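Local coordinates for tryptophane-5-halogenase (PDB 5UAO), which probably catalyses the flavin-dependent chlorination of a tryptophan to 5-chlorotryptophan in a lanthipeptide during biosynthesis of the antibiotic NAI-107, at residues M147-R158 / L498-A508; G268-A276 / T286-H294. All blocks are in the same frame, centred on the assembly; numbering follows the deposited sequence.

Contact 1: residues M147-R158 / L498-A508; sequences MLMTEDRVPVYR and LASRGLRQSEA
R153 and R504 lie in an offset stack, their guanidinium planes 23° apart and their centres 3.8 Å from each other; the backbone carbonyls that accept their N-H groups probably ease the meeting of like charges. R153 reaches out with its chain extended from CG to NE, and its NH1 donates to G502 O at 2.9 Å, nearly in line with the carbonyl bond. R504 is bent at chi2 (-65°), which brings NH1 back over the end of helix 144-151; there it bonds D152 O at 3.0 Å, from above that carbonyl's plane, and more weakly E151 O. This end is a Schellman motif in which D152 takes positive phi, while R504 itself is the N-cap residue of helix 505-514, so one side chain links the C-terminus of one helix to the start of another. The short link G502-L503, between helices 485-501 and 505-514, runs along V154 and V156: V154 N donates to L503 O, and L503 N to V156 O, both at 2.9 Å. G502 is pressed close here, and a CB on it would collide with V154 O. The Y157 ring passes R501 O and G502 N, and its OH donates to L498 O at 2.7 Å; the acceptor lies at the ring's edge, although the hydroxyl stands above the carbonyl plane. On the apolar side, V154 CG2 meets A508 CB at 3.6 Å, and W101 of strand 100-102 packs on both residues. A499 CB fits against M147 CB at 3.5 Å, with L148 CG beside it.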
ATOM      1  N   MET A 147      10.898  19.735  19.771  1.00 28.18           N
ATOM      2  CA  MET A 147      11.320  20.864  20.661  1.00 29.88           C
ATOM      3  C   MET A 147      10.393  21.061  21.891  1.00 29.20           C
ATOM      4  O   MET A 147      10.840  21.331  22.986  1.00 32.26           O
ATOM      5  CB  MET A 147      11.438  22.164  19.877  1.00 30.41           C
ATOM      6  CG  MET A 147      12.497  22.162  18.792  1.00 35.99           C
ATOM      7  SD  MET A 147      12.365  23.619  17.745  1.00 33.00           S
ATOM      8  CE  MET A 147      13.685  23.329  16.586  1.00 33.16           C
ATOM      9  N   LEU A 148       9.092  20.894  21.722  1.00 27.94           N
ATOM     10  CA  LEU A 148       8.195  20.905  22.888  1.00 28.98           C
ATOM     11  C   LEU A 148       8.559  19.809  23.895  1.00 27.98           C
ATOM     12  O   LEU A 148       8.722  20.048  25.109  1.00 25.28           O
ATOM     13  CB  LEU A 148       6.755  20.804  22.400  1.00 30.80           C
ATOM     14  CG  LEU A 148       6.241  22.088  21.721  1.00 32.67           C
ATOM     15  CD1 LEU A 148       5.159  21.787  20.705  1.00 31.99           C
ATOM     16  CD2 LEU A 148       5.672  22.971  22.844  1.00 33.85           C
ATOM     17  N   MET A 149       8.853  18.619  23.374  1.00 25.93           N
ATOM     18  CA  MET A 149       9.280  17.539  24.278  1.00 28.32           C
ATOM     19  C   MET A 149      10.570  17.831  25.072  1.00 27.86           C
ATOM     20  O   MET A 149      10.622  17.600  26.292  1.00 27.13           O
ATOM     21  CB  MET A 149       9.370  16.222  23.521  1.00 26.49           C
ATOM     22  CG  MET A 149       8.037  15.679  23.022  1.00 28.69           C
ATOM     23  SD  MET A 149       8.274  13.991  22.313  1.00 34.98           S
ATOM     24  CE  MET A 149       8.617  14.441  20.792  1.00 24.59           C
ATOM     25  N   THR A 150      11.601  18.303  24.396  1.00 27.97           N
ATOM     26  CA  THR A 150      12.826  18.675  25.126  1.00 30.66           C
ATOM     27  C   THR A 150      12.655  19.889  26.079  1.00 28.55           C
ATOM     28  O   THR A 150      13.385  20.014  27.053  1.00 26.58           O
ATOM     29  CB  THR A 150      14.060  18.876  24.228  1.00 31.15           C
ATOM     30  OG1 THR A 150      13.804  19.901  23.257  1.00 30.26           O
ATOM     31  CG2 THR A 150      14.405  17.557  23.516  1.00 34.52           C
ATOM     32  N   GLU A 151      11.689  20.742  25.822  1.00 31.23           N
ATOM     33  CA  GLU A 151      11.336  21.807  26.771  1.00 34.35           C
ATOM     34  C   GLU A 151      10.388  21.346  27.870  1.00 34.75           C
ATOM     35  O   GLU A 151      10.154  22.111  28.796  1.00 34.31           O
ATOM     36  CB  GLU A 151      10.661  22.963  26.053  1.00 38.74           C
ATOM     37  CG  GLU A 151      11.467  23.567  24.933  1.00 42.20           C
ATOM     38  CD  GLU A 151      12.418  24.665  25.383  1.00 50.54           C
ATOM     39  OE1 GLU A 151      12.334  25.137  26.544  1.00 45.25           O
ATOM     40  OE2 GLU A 151      13.233  25.064  24.526  1.00 57.70           O
ATOM     41  N   ASP A 152       9.841  20.122  27.800  1.00 31.35           N
ATOM     42  CA  ASP A 152       8.745  19.693  28.664  1.00 29.08           C
ATOM     43  C   ASP A 152       7.594  20.728  28.669  1.00 30.07           C
ATOM     44  O   ASP A 152       7.060  21.083  29.721  1.00 27.83           O
ATOM     45  CB  ASP A 152       9.206  19.384  30.117  1.00 32.75           C
ATOM     46  CG  ASP A 152      10.031  18.083  30.217  1.00 38.23           C
ATOM     47  OD1 ASP A 152       9.664  17.109  29.616  1.00 37.37           O
ATOM     48  OD2 ASP A 152      11.099  18.041  30.860  1.00 46.02           O
ATOM     49  N   ARG A 153       7.180  21.174  27.484  1.00 29.45           N
ATOM     50  CA  ARG A 153       6.081  22.128  27.379  1.00 29.35           C
ATOM     51  C   ARG A 153       5.116  21.605  26.335  1.00 28.86           C
ATOM     52  O   ARG A 153       5.430  20.621  25.623  1.00 27.86           O
ATOM     53  CB  ARG A 153       6.661  23.521  27.001  1.00 30.20           C
ATOM     54  CG  ARG A 153       7.251  24.261  28.192  1.00 29.65           C
ATOM     55  CD  ARG A 153       7.995  25.492  27.728  1.00 36.90           C
ATOM     56  NE  ARG A 153       8.767  26.079  28.813  1.00 39.11           N
ATOM     57  CZ  ARG A 153       8.248  26.741  29.833  1.00 42.68           C
ATOM     58  NH1 ARG A 153       6.945  26.924  29.924  1.00 46.04           N
ATOM     59  NH2 ARG A 153       9.047  27.208  30.793  1.00 47.16           N
ATOM     60  N   VAL A 154       3.954  22.234  26.220  1.00 25.47           N
ATOM     61  CA  VAL A 154       2.913  21.804  25.298  1.00 26.98           C
ATOM     62  C   VAL A 154       2.444  23.020  24.481  1.00 27.10           C
ATOM     63  O   VAL A 154       2.562  24.137  24.955  1.00 31.04           O
ATOM     64  CB  VAL A 154       1.722  21.133  26.014  1.00 27.39           C
ATOM     65  CG1 VAL A 154       2.121  19.877  26.772  1.00 28.28           C
ATOM     66  CG2 VAL A 154       1.022  22.084  27.003  1.00 30.13           C
ATOM     67  N   PRO A 155       1.925  22.805  23.264  1.00 29.32           N
ATOM     68  CA  PRO A 155       1.695  23.936  22.347  1.00 30.72           C
ATOM     69  C   PRO A 155       0.312  24.640  22.619  1.00 30.26           C
ATOM     70  O   PRO A 155      -0.624  24.629  21.798  1.00 28.50           O
ATOM     71  CB  PRO A 155       1.831  23.269  20.980  1.00 30.53           C
ATOM     72  CG  PRO A 155       1.278  21.858  21.192  1.00 28.21           C
ATOM     73  CD  PRO A 155       1.722  21.501  22.574  1.00 30.72           C
ATOM     74  N   VAL A 156       0.205  25.148  23.836  1.00 33.44           N
ATOM     75  CA  VAL A 156      -0.987  25.834  24.325  1.00 34.93           C
ATOM     76  C   VAL A 156      -0.422  27.103  24.960  1.00 37.62           C
ATOM     77  O   VAL A 156       0.675  27.062  25.560  1.00 33.77           O
ATOM     78  CB  VAL A 156      -1.777  25.020  25.359  1.00 36.33           C
ATOM     79  CG1 VAL A 156      -3.070  25.766  25.786  1.00 36.55           C
ATOM     80  CG2 VAL A 156      -2.144  23.647  24.814  1.00 34.19           C
ATOM     81  N   TYR A 157      -1.144  28.215  24.807  1.00 34.65           N
ATOM     82  CA  TYR A 157      -0.593  29.555  25.116  1.00 36.90           C
ATOM     83  C   TYR A 157      -1.661  30.433  25.713  1.00 40.32           C
ATOM     84  O   TYR A 157      -2.811  30.427  25.256  1.00 39.25           O
ATOM     85  CB  TYR A 157      -0.103  30.203  23.845  1.00 37.17           C
ATOM     86  CG  TYR A 157       0.934  29.356  23.120  1.00 38.88           C
ATOM     87  CD1 TYR A 157       0.552  28.358  22.208  1.00 38.21           C
ATOM     88  CD2 TYR A 157       2.313  29.531  23.373  1.00 36.14           C
ATOM     89  CE1 TYR A 157       1.513  27.577  21.570  1.00 37.77           C
ATOM     90  CE2 TYR A 157       3.275  28.745  22.730  1.00 35.97           C
ATOM     91  CZ  TYR A 157       2.870  27.755  21.862  1.00 34.62           C
ATOM     92  OH  TYR A 157       3.814  26.998  21.225  1.00 34.58           O
ATOM     93  N   ARG A 158      -1.332  31.139  26.780  1.00 46.40           N
ATOM     94  CA  ARG A 158      -2.245  32.156  27.246  1.00 56.00           C
ATOM     95  C   ARG A 158      -2.276  33.221  26.149  1.00 60.94           C
ATOM     96  O   ARG A 158      -1.239  33.732  25.756  1.00 63.07           O
ATOM     97  CB  ARG A 158      -1.834  32.716  28.586  1.00 59.33           C
ATOM     98  CG  ARG A 158      -2.713  32.210  29.722  1.00 65.04           C
ATOM     99  CD  ARG A 158      -2.104  32.525  31.076  1.00 71.87           C
ATOM    100  NE  ARG A 158      -0.693  32.107  31.170  1.00 71.43           N
ATOM    101  CZ  ARG A 158      -0.110  31.645  32.278  1.00 72.36           C
ATOM    102  NH1 ARG A 158      -0.797  31.529  33.416  1.00 82.50           N
ATOM    103  NH2 ARG A 158       1.168  31.281  32.256  1.00 70.29           N
ATOM    104  N   LEU A 498       8.272  29.247  19.562  1.00 39.50           N
ATOM    105  CA  LEU A 498       7.042  28.628  19.958  1.00 42.46           C
ATOM    106  C   LEU A 498       7.210  27.548  21.024  1.00 39.14           C
ATOM    107  O   LEU A 498       6.368  27.414  21.910  1.00 38.37           O
ATOM    108  CB  LEU A 498       6.359  27.981  18.740  1.00 47.22           C
ATOM    109  CG  LEU A 498       5.618  28.852  17.759  1.00 42.16           C
ATOM    110  CD1 LEU A 498       5.128  28.051  16.576  1.00 41.86           C
ATOM    111  CD2 LEU A 498       4.481  29.536  18.485  1.00 44.83           C
ATOM    112  N   ALA A 499       8.234  26.716  20.920  1.00 35.42           N
ATOM    113  CA  ALA A 499       8.329  25.630  21.886  1.00 34.39           C
ATOM    114  C   ALA A 499       8.641  26.153  23.305  1.00 34.50           C
ATOM    115  O   ALA A 499       8.042  25.714  24.306  1.00 32.11           O
ATOM    116  CB  ALA A 499       9.369  24.582  21.430  1.00 34.35           C
ATOM    117  N   SER A 500       9.563  27.103  23.401  1.00 33.78           N
ATOM    118  CA  SER A 500       9.901  27.690  24.700  1.00 40.18           C
ATOM    119  C   SER A 500       8.777  28.497  25.399  1.00 41.13           C
ATOM    120  O   SER A 500       8.866  28.682  26.589  1.00 42.64           O
ATOM    121  CB  SER A 500      11.142  28.565  24.600  1.00 41.42           C
ATOM    122  OG  SER A 500      10.932  29.567  23.646  1.00 46.21           O
ATOM    123  N   ARG A 501       7.774  28.980  24.667  1.00 37.89           N
ATOM    124  CA  ARG A 501       6.674  29.765  25.235  1.00 37.82           C
ATOM    125  C   ARG A 501       5.426  28.931  25.568  1.00 38.43           C
ATOM    126  O   ARG A 501       4.463  29.455  26.133  1.00 32.38           O
ATOM    127  CB  ARG A 501       6.270  30.885  24.263  1.00 40.45           C
ATOM    128  CG  ARG A 501       7.458  31.756  23.940  1.00 46.47           C
ATOM    129  CD  ARG A 501       7.073  33.107  23.414  1.00 50.66           C
ATOM    130  NE  ARG A 501       6.294  33.048  22.179  1.00 59.16           N
ATOM    131  CZ  ARG A 501       6.816  32.943  20.957  1.00 70.31           C
ATOM    132  NH1 ARG A 501       8.132  32.833  20.805  1.00 77.67           N
ATOM    133  NH2 ARG A 501       6.029  32.928  19.875  1.00 69.42           N
ATOM    134  N   GLY A 502       5.436  27.621  25.260  1.00 35.58           N
ATOM    135  CA  GLY A 502       4.277  26.791  25.559  1.00 30.79           C
ATOM    136  C   GLY A 502       4.066  26.672  27.047  1.00 28.54           C
ATOM    137  O   GLY A 502       4.989  26.773  27.832  1.00 29.89           O
ATOM    138  N   LEU A 503       2.835  26.449  27.446  1.00 33.13           N
ATOM    139  CA  LEU A 503       2.519  26.209  28.858  1.00 33.50           C
ATOM    140  C   LEU A 503       3.152  24.859  29.318  1.00 31.25           C
ATOM    141  O   LEU A 503       3.503  24.008  28.511  1.00 28.70           O
ATOM    142  CB  LEU A 503       0.998  26.217  29.059  1.00 35.09           C
ATOM    143  CG  LEU A 503       0.251  27.553  28.723  1.00 36.35           C
ATOM    144  CD1 LEU A 503      -1.222  27.403  28.973  1.00 39.95           C
ATOM    145  CD2 LEU A 503       0.794  28.698  29.545  1.00 41.02           C
ATOM    146  N   ARG A 504       3.317  24.720  30.606  1.00 29.80           N
ATOM    147  CA  ARG A 504       3.483  23.407  31.212  1.00 32.62           C
ATOM    148  C   ARG A 504       2.240  22.663  31.037  1.00 32.65           C
ATOM    149  O   ARG A 504       1.150  23.285  31.064  1.00 29.09           O
ATOM    150  CB  ARG A 504       3.763  23.530  32.675  1.00 33.20           C
ATOM    151  CG  ARG A 504       5.102  24.196  32.905  1.00 37.51           C
ATOM    152  CD  ARG A 504       6.277  23.384  32.394  1.00 38.73           C
ATOM    153  NE  ARG A 504       7.516  24.093  32.739  1.00 43.58           N
ATOM    154  CZ  ARG A 504       8.720  23.855  32.201  1.00 46.84           C
ATOM    155  NH1 ARG A 504       8.911  22.911  31.289  1.00 44.26           N
ATOM    156  NH2 ARG A 504       9.761  24.562  32.589  1.00 52.47           N
ATOM    157  N   GLN A 505       2.340  21.326  30.976  1.00 27.31           N
ATOM    158  CA  GLN A 505       1.129  20.532  30.652  1.00 28.10           C
ATOM    159  C   GLN A 505      -0.003  20.736  31.662  1.00 28.26           C
ATOM    160  O   GLN A 505      -1.202  20.774  31.305  1.00 26.76           O
ATOM    161  CB  GLN A 505       1.483  19.035  30.466  1.00 29.43           C
ATOM    162  CG  GLN A 505       0.280  18.173  30.409  1.00 28.53           C
ATOM    163  CD  GLN A 505       0.499  16.694  30.039  1.00 29.02           C
ATOM    164  OE1 GLN A 505       1.580  16.063  30.208  1.00 29.78           O
ATOM    165  NE2 GLN A 505      -0.555  16.139  29.622  1.00 24.42           N
ATOM    166  N   SER A 506       0.347  20.814  32.931  1.00 28.05           N
ATOM    167  CA  SER A 506      -0.633  20.691  33.946  1.00 29.30           C
ATOM    168  C   SER A 506      -1.638  21.920  33.841  1.00 33.27           C
ATOM    169  O   SER A 506      -2.894  21.741  33.910  1.00 32.14           O
ATOM    170  CB  SER A 506       0.058  20.617  35.320  1.00 32.47           C
ATOM    171  OG  SER A 506      -0.953  20.506  36.327  1.00 40.42           O
ATOM    172  N   GLU A 507      -1.089  23.102  33.557  1.00 32.25           N
ATOM    173  CA  GLU A 507      -1.900  24.330  33.338  1.00 38.28           C
ATOM    174  C   GLU A 507      -2.820  24.206  32.105  1.00 40.32           C
ATOM    175  O   GLU A 507      -4.000  24.583  32.107  1.00 32.24           O
ATOM    176  CB  GLU A 507      -0.990  25.551  33.155  1.00 43.17           C
ATOM    177  CG  GLU A 507      -1.780  26.877  33.224  1.00 47.56           C
ATOM    178  CD  GLU A 507      -0.903  28.126  33.142  1.00 52.20           C
ATOM    179  OE1 GLU A 507       0.320  28.034  33.451  1.00 48.12           O
ATOM    180  OE2 GLU A 507      -1.442  29.205  32.739  1.00 52.92           O
ATOM    181  N   ALA A 508      -2.269  23.617  31.050  1.00 32.92           N
ATOM    182  CA  ALA A 508      -3.008  23.428  29.833  1.00 31.62           C
ATOM    183  C   ALA A 508      -4.154  22.427  29.953  1.00 33.90           C
ATOM    184  O   ALA A 508      -5.217  22.659  29.360  1.00 33.42           O
ATOM    185  CB  ALA A 508      -2.055  23.046  28.714  1.00 32.65           C
TER
HETATM  186  O   HOH W   1      11.609  27.723  28.008  1.00 58.54           O
HETATM  187  O   HOH W   2       4.593  19.873  30.861  1.00 31.38           O

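Contact 2: residues G268-A276 / T286-H294; sequences GHLKPYTTA and TIPTPESDH
T275 and T286 face each other as an antiparallel hydrogen-bonded pair, T275 N giving to T286 O at 3.0 Å and T286 N to T275 O at 2.9 Å, in strands whose directions differ by 170°. Their CB atoms sit on the same face of the sheet, 3.9 Å apart. T274 and I287 run next to each other in the same direction, with T274 CG2 against I287 CG1; the side chain of I287 approaches the bound FAD, their nearest atoms about 4 Å apart. These strands form the beta hairpin 274-279 and 282-288, whose far edge carries strand 293-299 and thus D293. Before the hairpin the chain swings out through an inverse gamma turn centred on P272, and P288 CG touches K271 O at 3.4 Å. K271 bends at chi3 and chi4 (-71° and -79°), curling its amine back to D293 and bringing CE near T286 CG2. NZ meets the syn lone pair of D293 OD2 at 2.7 Å in a salt bridge. A water joins the other carboxylate oxygen, OD1, to NZ, K271 N and H269 O, tying both ends of the lysine to the aspartate. A methionine in place of K271 would probably leave the buried carboxylate of D293 without its countercharge and the water short of a partner. Farther out, L270 CD2 rests on T289 O at 3.6 Å.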
ATOM      1  N   GLY A 268       3.352  16.520  40.674  1.00 30.68           N
ATOM      2  CA  GLY A 268       2.480  17.229  39.736  1.00 30.80           C
ATOM      3  C   GLY A 268       3.081  17.759  38.434  1.00 32.53           C
ATOM      4  O   GLY A 268       2.374  18.409  37.640  1.00 32.97           O
ATOM      5  N   HIS A 269       4.365  17.518  38.197  1.00 29.39           N
ATOM      6  CA  HIS A 269       5.005  17.839  36.943  1.00 31.15           C
ATOM      7  C   HIS A 269       4.769  16.731  35.899  1.00 33.04           C
ATOM      8  O   HIS A 269       5.244  15.581  36.070  1.00 29.93           O
ATOM      9  CB  HIS A 269       6.508  18.127  37.195  1.00 34.49           C
ATOM     10  CG  HIS A 269       6.710  19.154  38.275  1.00 51.61           C
ATOM     11  ND1 HIS A 269       6.644  20.521  38.037  1.00 51.10           N
ATOM     12  CD2 HIS A 269       6.834  19.013  39.626  1.00 58.28           C
ATOM     13  CE1 HIS A 269       6.778  21.170  39.182  1.00 57.90           C
ATOM     14  NE2 HIS A 269       6.890  20.281  40.163  1.00 58.79           N
ATOM     15  N   LEU A 270       4.023  17.045  34.826  1.00 27.71           N
ATOM     16  CA  LEU A 270       3.493  16.011  33.921  1.00 28.06           C
ATOM     17  C   LEU A 270       4.293  16.095  32.618  1.00 27.98           C
ATOM     18  O   LEU A 270       4.179  17.051  31.863  1.00 25.70           O
ATOM     19  CB  LEU A 270       1.969  16.106  33.699  1.00 28.33           C
ATOM     20  CG  LEU A 270       1.100  16.352  34.923  1.00 29.40           C
ATOM     21  CD1 LEU A 270      -0.364  16.470  34.547  1.00 30.18           C
ATOM     22  CD2 LEU A 270       1.262  15.231  35.934  1.00 32.03           C
ATOM     23  N   LYS A 271       5.200  15.126  32.408  1.00 25.96           N
ATOM     24  CA  LYS A 271       5.945  15.051  31.156  1.00 25.08           C
ATOM     25  C   LYS A 271       5.006  14.778  29.958  1.00 23.99           C
ATOM     26  O   LYS A 271       4.140  13.901  30.031  1.00 23.96           O
ATOM     27  CB  LYS A 271       7.042  13.965  31.242  1.00 26.44           C
ATOM     28  CG  LYS A 271       8.139  14.295  32.231  1.00 27.50           C
ATOM     29  CD  LYS A 271       9.062  13.096  32.494  1.00 31.98           C
ATOM     30  CE  LYS A 271       8.370  12.003  33.306  1.00 28.99           C
ATOM     31  NZ  LYS A 271       8.267  12.217  34.753  1.00 29.50           N
ATOM     32  N   PRO A 272       5.126  15.565  28.884  1.00 22.88           N
ATOM     33  CA  PRO A 272       4.212  15.424  27.731  1.00 27.70           C
ATOM     34  C   PRO A 272       4.635  14.380  26.712  1.00 25.45           C
ATOM     35  O   PRO A 272       4.637  14.623  25.492  1.00 25.05           O
ATOM     36  CB  PRO A 272       4.216  16.846  27.114  1.00 26.26           C
ATOM     37  CG  PRO A 272       5.582  17.358  27.403  1.00 25.88           C
ATOM     38  CD  PRO A 272       5.878  16.844  28.794  1.00 26.01           C
ATOM     39  N   TYR A 273       4.935  13.195  27.218  1.00 23.26           N
ATOM     40  CA  TYR A 273       5.425  12.129  26.444  1.00 24.91           C
ATOM     41  C   TYR A 273       5.551  10.849  27.308  1.00 25.08           C
ATOM     42  O   TYR A 273       5.586  10.878  28.540  1.00 23.12           O
ATOM     43  CB  TYR A 273       6.783  12.525  25.781  1.00 26.00           C
ATOM     44  CG  TYR A 273       7.787  13.073  26.759  1.00 28.45           C
ATOM     45  CD1 TYR A 273       8.507  12.210  27.631  1.00 27.97           C
ATOM     46  CD2 TYR A 273       8.052  14.429  26.786  1.00 25.52           C
ATOM     47  CE1 TYR A 273       9.404  12.739  28.557  1.00 28.31           C
ATOM     48  CE2 TYR A 273       8.948  14.971  27.677  1.00 26.19           C
ATOM     49  CZ  TYR A 273       9.609  14.154  28.551  1.00 31.09           C
ATOM     50  OH  TYR A 273      10.490  14.701  29.404  1.00 29.24           O
ATOM     51  N   THR A 274       5.671   9.722  26.629  1.00 25.74           N
ATOM     52  CA  THR A 274       6.031   8.470  27.251  1.00 23.80           C
ATOM     53  C   THR A 274       7.569   8.408  27.218  1.00 26.07           C
ATOM     54  O   THR A 274       8.202   8.855  26.233  1.00 23.51           O
ATOM     55  CB  THR A 274       5.424   7.320  26.434  1.00 25.29           C
ATOM     56  OG1 THR A 274       3.993   7.359  26.515  1.00 23.95           O
ATOM     57  CG2 THR A 274       5.902   6.026  26.900  1.00 24.04           C
ATOM     58  N   THR A 275       8.188   7.849  28.245  1.00 24.83           N
ATOM     59  CA  THR A 275       9.646   7.677  28.233  1.00 24.74           C
ATOM     60  C   THR A 275       9.931   6.167  28.093  1.00 26.13           C
ATOM     61  O   THR A 275       9.227   5.322  28.706  1.00 24.36           O
ATOM     62  CB  THR A 275      10.275   8.239  29.516  1.00 27.45           C
ATOM     63  OG1 THR A 275       9.948   9.635  29.641  1.00 27.30           O
ATOM     64  CG2 THR A 275      11.811   8.068  29.537  1.00 26.10           C
ATOM     65  N   ALA A 276      10.927   5.848  27.283  1.00 23.67           N
ATOM     66  CA  ALA A 276      11.428   4.483  27.128  1.00 24.28           C
ATOM     67  C   ALA A 276      12.894   4.514  27.480  1.00 24.76           C
ATOM     68  O   ALA A 276      13.696   5.166  26.778  1.00 21.80           O
ATOM     69  CB  ALA A 276      11.263   4.033  25.696  1.00 22.33           C
ATOM     70  N   THR A 286       7.767   4.981  31.235  1.00 24.44           N
ATOM     71  CA  THR A 286       7.251   5.952  32.177  1.00 24.42           C
ATOM     72  C   THR A 286       6.096   6.672  31.494  1.00 23.57           C
ATOM     73  O   THR A 286       6.309   7.395  30.493  1.00 23.24           O
ATOM     74  CB  THR A 286       8.305   7.003  32.590  1.00 25.93           C
ATOM     75  OG1 THR A 286       9.442   6.392  33.213  1.00 27.55           O
ATOM     76  CG2 THR A 286       7.705   7.972  33.627  1.00 26.26           C
ATOM     77  N   ILE A 287       4.886   6.446  32.014  1.00 23.79           N
ATOM     78  CA  ILE A 287       3.636   6.963  31.460  1.00 24.83           C
ATOM     79  C   ILE A 287       3.004   7.865  32.547  1.00 23.57           C
ATOM     80  O   ILE A 287       2.481   7.339  33.548  1.00 25.58           O
ATOM     81  CB  ILE A 287       2.691   5.791  31.040  1.00 24.88           C
ATOM     82  CG1 ILE A 287       3.273   5.069  29.825  1.00 25.55           C
ATOM     83  CG2 ILE A 287       1.290   6.302  30.775  1.00 25.54           C
ATOM     84  CD1 ILE A 287       2.597   3.761  29.492  1.00 26.26           C
ATOM     85  N   PRO A 288       3.025   9.198  32.357  1.00 26.15           N
ATOM     86  CA  PRO A 288       2.409  10.123  33.338  1.00 27.72           C
ATOM     87  C   PRO A 288       0.895  10.001  33.419  1.00 27.58           C
ATOM     88  O   PRO A 288       0.231   9.943  32.374  1.00 29.35           O
ATOM     89  CB  PRO A 288       2.785  11.485  32.768  1.00 27.87           C
ATOM     90  CG  PRO A 288       4.110  11.234  32.165  1.00 28.25           C
ATOM     91  CD  PRO A 288       3.922   9.931  31.452  1.00 26.49           C
ATOM     92  N   THR A 289       0.364   9.939  34.638  1.00 25.54           N
ATOM     93  CA  THR A 289      -1.068  10.215  34.911  1.00 26.08           C
ATOM     94  C   THR A 289      -1.137  11.448  35.825  1.00 25.16           C
ATOM     95  O   THR A 289      -0.081  11.905  36.299  1.00 26.45           O
ATOM     96  CB  THR A 289      -1.819   9.031  35.550  1.00 28.30           C
ATOM     97  OG1 THR A 289      -1.376   8.879  36.904  1.00 30.06           O
ATOM     98  CG2 THR A 289      -1.609   7.747  34.788  1.00 31.55           C
ATOM     99  N   PRO A 290      -2.337  12.030  36.047  1.00 25.61           N
ATOM    100  CA  PRO A 290      -2.295  13.247  36.903  1.00 27.05           C
ATOM    101  C   PRO A 290      -1.810  12.952  38.328  1.00 26.16           C
ATOM    102  O   PRO A 290      -1.117  13.772  38.901  1.00 30.68           O
ATOM    103  CB  PRO A 290      -3.751  13.799  36.849  1.00 27.35           C
ATOM    104  CG  PRO A 290      -4.289  13.261  35.530  1.00 29.03           C
ATOM    105  CD  PRO A 290      -3.654  11.873  35.395  1.00 28.18           C
ATOM    106  N   GLU A 291      -2.017  11.753  38.821  1.00 29.12           N
ATOM    107  CA  GLU A 291      -1.715  11.449  40.232  1.00 31.98           C
ATOM    108  C   GLU A 291      -0.253  10.980  40.436  1.00 33.58           C
ATOM    109  O   GLU A 291       0.306  11.257  41.464  1.00 29.29           O
ATOM    110  CB  GLU A 291      -2.770  10.491  40.864  1.00 35.98           C
ATOM    111  CG  GLU A 291      -2.855   9.074  40.325  1.00 43.96           C
ATOM    112  CD  GLU A 291      -3.686   8.909  39.003  1.00 56.44           C
ATOM    113  OE1 GLU A 291      -4.219   9.960  38.455  1.00 40.87           O
ATOM    114  OE2 GLU A 291      -3.754   7.712  38.497  1.00 50.24           O
ATOM    115  N   SER A 292       0.358  10.331  39.451  1.00 27.65           N
ATOM    116  CA  SER A 292       1.725   9.806  39.518  1.00 26.61           C
ATOM    117  C   SER A 292       2.249   9.293  38.144  1.00 26.63           C
ATOM    118  O   SER A 292       1.491   9.194  37.197  1.00 26.60           O
ATOM    119  CB  SER A 292       1.773   8.648  40.488  1.00 29.19           C
ATOM    120  OG  SER A 292       1.019   7.561  39.964  1.00 32.15           O
ATOM    121  N   ASP A 293       3.533   8.995  38.070  1.00 26.73           N
ATOM    122  CA  ASP A 293       4.130   8.303  36.935  1.00 26.01           C
ATOM    123  C   ASP A 293       3.877   6.794  37.102  1.00 28.80           C
ATOM    124  O   ASP A 293       4.104   6.228  38.173  1.00 27.11           O
ATOM    125  CB  ASP A 293       5.592   8.595  36.812  1.00 26.63           C
ATOM    126  CG  ASP A 293       5.890   9.954  36.191  1.00 27.07           C
ATOM    127  OD1 ASP A 293       5.057  10.514  35.466  1.00 26.99           O
ATOM    128  OD2 ASP A 293       7.038  10.414  36.299  1.00 26.24           O
ATOM    129  N   HIS A 294       3.359   6.165  36.025  1.00 25.35           N
ATOM    130  CA  HIS A 294       3.185   4.721  35.950  1.00 24.47           C
ATOM    131  C   HIS A 294       4.380   4.121  35.169  1.00 26.66           C
ATOM    132  O   HIS A 294       4.704   4.520  34.051  1.00 24.47           O
ATOM    133  CB  HIS A 294       1.905   4.364  35.296  1.00 26.40           C
ATOM    134  CG  HIS A 294       0.705   4.698  36.100  1.00 26.21           C
ATOM    135  ND1 HIS A 294      -0.547   4.243  35.762  1.00 27.42           N
ATOM    136  CD2 HIS A 294       0.551   5.403  37.245  1.00 25.34           C
ATOM    137  CE1 HIS A 294      -1.418   4.602  36.695  1.00 25.83           C
ATOM    138  NE2 HIS A 294      -0.791   5.395  37.541  1.00 27.28           N
TER
HETATM  139  O   HOH W   3       5.493  13.162  34.700  1.00 24.77           O
HETATM  140  O   HOH W   4       7.424  10.113  30.553  1.00 26.89           O
HETATM  141  O   HOH W   5      11.171   5.252  31.380  1.00 25.30           O

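Followed from the N terminus, the chain first passes the end of helix 144-151 and strand 156-159, and contact 1 closes on this region only some 340 residues later, when helices 485-501 and 505-514 return to it. Contact 2 is a short closure within that long excursion: its segments are ten residues apart, across the hairpin of the seven-stranded sheet beside the FAD. The smaller loop therefore lies wholly within the larger one. Their centres are about 15 Å apart, and they meet directly where D152 OD1 and Y273 OH form a probable hydrogen bond of 2.6 Å. L270 and P272 also pack on Q505, joining helix 505-514 to the loop that leads into strand 274-279.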